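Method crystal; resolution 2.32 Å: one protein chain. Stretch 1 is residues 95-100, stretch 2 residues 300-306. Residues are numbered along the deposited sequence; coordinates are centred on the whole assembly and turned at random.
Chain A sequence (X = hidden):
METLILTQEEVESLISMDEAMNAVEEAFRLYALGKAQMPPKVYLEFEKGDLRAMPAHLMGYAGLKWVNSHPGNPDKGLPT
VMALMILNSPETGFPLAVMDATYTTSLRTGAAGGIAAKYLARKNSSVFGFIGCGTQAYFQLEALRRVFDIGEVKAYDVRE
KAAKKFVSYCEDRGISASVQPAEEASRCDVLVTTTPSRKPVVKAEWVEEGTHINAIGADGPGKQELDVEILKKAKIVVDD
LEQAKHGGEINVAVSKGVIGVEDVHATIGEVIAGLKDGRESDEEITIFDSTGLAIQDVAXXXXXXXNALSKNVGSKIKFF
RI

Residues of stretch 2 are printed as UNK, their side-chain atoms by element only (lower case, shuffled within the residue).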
# COMPACT_ATOMS: atom_id res chain seq x y z
N PRO A 95 -14.14 -2.30 -3.20
CA PRO A 95 -13.72 -0.89 -3.09
C PRO A 95 -14.95 0.01 -3.13
O PRO A 95 -15.42 0.41 -4.21
CB PRO A 95 -12.81 -0.69 -4.30
CG PRO A 95 -13.40 -1.63 -5.32
CD PRO A 95 -13.75 -2.87 -4.50
N LEU A 96 -15.46 0.30 -1.93
CA LEU A 96 -16.64 1.13 -1.71
C LEU A 96 -16.44 2.56 -2.20
O LEU A 96 -17.37 3.20 -2.72
CB LEU A 96 -16.94 1.17 -0.20
CG LEU A 96 -17.87 0.22 0.58
CD1 LEU A 96 -18.30 -0.96 -0.26
CD2 LEU A 96 -17.13 -0.25 1.83
N ALA A 97 -15.24 3.10 -2.03
CA ALA A 97 -15.01 4.48 -2.45
C ALA A 97 -13.54 4.80 -2.70
O ALA A 97 -12.63 4.12 -2.17
CB ALA A 97 -15.56 5.44 -1.35
N VAL A 98 -13.31 5.80 -3.53
CA VAL A 98 -11.98 6.31 -3.84
C VAL A 98 -12.21 7.78 -3.58
O VAL A 98 -13.01 8.42 -4.28
CB VAL A 98 -11.59 6.12 -5.32
CG1 VAL A 98 -10.30 6.88 -5.60
CG2 VAL A 98 -11.39 4.63 -5.64
N MET A 99 -11.56 8.30 -2.54
CA MET A 99 -11.71 9.71 -2.13
C MET A 99 -10.41 10.49 -1.99
O MET A 99 -9.33 9.94 -1.81
CB MET A 99 -12.28 9.86 -0.72
CG MET A 99 -11.78 9.08 0.42
SD MET A 99 -13.01 9.41 1.75
CE MET A 99 -14.13 8.13 1.28
N ASP A 100 -10.56 11.80 -1.99
CA ASP A 100 -9.43 12.67 -1.75
C ASP A 100 -9.16 12.51 -0.26
O ASP A 100 -10.08 12.52 0.57
CB ASP A 100 -9.78 14.14 -1.97
CG ASP A 100 -8.74 15.06 -1.32
OD1 ASP A 100 -7.56 14.91 -1.65
OD2 ASP A 100 -9.06 15.92 -0.48
N UNK A 300 -11.48 8.30 9.82
CA UNK A 300 -12.02 9.49 9.25
C UNK A 300 -12.66 9.26 7.87
O UNK A 300 -13.65 9.90 7.54
c UNK A 300 -10.93 10.57 9.17
c UNK A 300 -11.01 11.47 10.41
c UNK A 300 -11.11 11.38 7.93
N UNK A 301 -12.11 8.37 7.06
CA UNK A 301 -12.71 8.13 5.75
C UNK A 301 -14.09 7.45 5.92
O UNK A 301 -15.02 7.67 5.12
c UNK A 301 -11.79 7.27 4.89
N UNK A 302 -14.23 6.65 6.97
CA UNK A 302 -15.51 5.99 7.25
C UNK A 302 -16.61 7.04 7.48
O UNK A 302 -17.75 6.87 7.04
c UNK A 302 -18.33 3.79 10.76
c UNK A 302 -16.88 3.93 10.24
n UNK A 302 -18.48 2.54 11.53
c UNK A 302 -16.79 5.02 9.19
c UNK A 302 -15.42 5.10 8.49
N UNK A 303 -16.27 8.11 8.18
CA UNK A 303 -17.25 9.15 8.44
C UNK A 303 -17.64 9.90 7.18
O UNK A 303 -18.81 10.23 7.00
c UNK A 303 -16.70 9.47 10.85
c UNK A 303 -16.71 10.14 9.47
c UNK A 303 -17.59 11.39 9.50
N UNK A 304 -16.66 10.19 6.33
CA UNK A 304 -16.90 10.88 5.07
C UNK A 304 -17.76 10.01 4.16
O UNK A 304 -18.67 10.51 3.46
c UNK A 304 -14.78 12.24 5.00
c UNK A 304 -15.57 11.14 4.31
c UNK A 304 -15.85 11.51 2.85
N UNK A 305 -17.48 8.71 4.14
CA UNK A 305 -18.24 7.81 3.27
C UNK A 305 -19.73 7.72 3.68
O UNK A 305 -20.60 7.88 2.85
c UNK A 305 -18.39 5.39 2.39
c UNK A 305 -19.32 4.64 0.27
o UNK A 305 -20.73 2.69 0.21
c UNK A 305 -19.96 3.58 0.91
c UNK A 305 -18.54 5.54 1.01
c UNK A 305 -17.60 6.40 3.22
c UNK A 305 -19.81 3.41 2.27
c UNK A 305 -19.03 4.32 3.01
N UNK A 306 -20.01 7.51 4.96
CA UNK A 306 -21.38 7.41 5.43
C UNK A 306 -22.09 8.75 5.31
O UNK A 306 -23.27 8.79 4.99
o UNK A 306 -20.42 3.68 8.44
c UNK A 306 -20.76 4.87 8.32
c UNK A 306 -20.89 5.44 6.93
o UNK A 306 -20.98 5.60 9.30
c UNK A 306 -21.41 6.88 6.88
O HOH W 1 -20.04 2.28 -2.34

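Stretch 1 is a strand and stretch 2 a segment of a longer helix; their axes cross at 101° and approach to 9.9 Å, so contact depends on side chains reaching across the gap. The assignments below rest on atom counts, elements and connectivity.

Position 300 carries three carbons, one bonded to CA and bearing the other two, and its side chain is out of reach of the strand. Branching at the first side-chain atom with no heteroatom identifies valine. In Val300, chi1, at 144°, lies between wells.

Position 301 has a single side-chain carbon, CB, which points toward the strand and lies 4.0 Å from Met99 SD. One carbon and nothing more means alanine. The backbone is close here too: Ala301 O is 4.0 Å from Met99 CE, and the same carbonyl accepts a helical hydrogen bond from N of position 305 at 2.8 Å.

Position 302 shows four carbons in a row ending in nitrogen. Its CA-to-CB bond points away from the strand, and it makes no contact with stretch 1. The unbranched chain is that of lysine, and all four chi angles are t, so Lys302 is fully extended.

Position 303 again has one carbon carrying two others; it is out of reach of the strand. It is valine, and Val303 has chi1 of 166° (t).

Position 304 repeats the three-carbon branched pattern, but here the CA-to-CB bond points toward the strand and one of the two terminal carbons comes within 3.7 Å of Met99 SD. The residue is valine, and the touching atom is Val304 CG1. N of Val304 donates to Val300 O at 3.3 Å, in keeping with the helical turn.

Position 305 has one carbon followed by a six-carbon ring bearing an oxygen. The ring has Leu96 CB over one face, while Ala97 CB approaches obliquely, and the oxygen of position 305 lies 3.8 Å from Leu96 CG. A phenol on one carbon is tyrosine. Ala97 CB is 3.8 Å from Tyr305 CD2, and Leu96 CG is 4.0 Å from Tyr305 CZ.

Position 306 has three carbons, the third carrying two oxygens, and is out of reach of the strand. A carboxylate at the end of such a chain is glutamate. OE1 of Glu306 forms a long salt bridge of 3.8 Å with Lys302 NZ, one helical turn back.

The contact buries 257 Å² in total and contains no direct hydrogen bond between the stretches. Its two largest contributors, Met99 and Tyr305, each have 78 Å² covered. Met99, with chi angles p, t and p, places its sulfur against Ala301 and Val304, while Met99 CE lies 4.3 Å from Tyr305 CB. Toward the start of the strand, Leu96 and Ala97 pack against the tyrosine ring. A water supplies a polar link: its O donates to Leu96 O at 2.8 Å and hydrogen-bonds with Tyr305 OH at 2.7 Å, joining the strand backbone to the phenol beside an otherwise apolar packing.

Stretch 2 (300-306) VAKVVYE
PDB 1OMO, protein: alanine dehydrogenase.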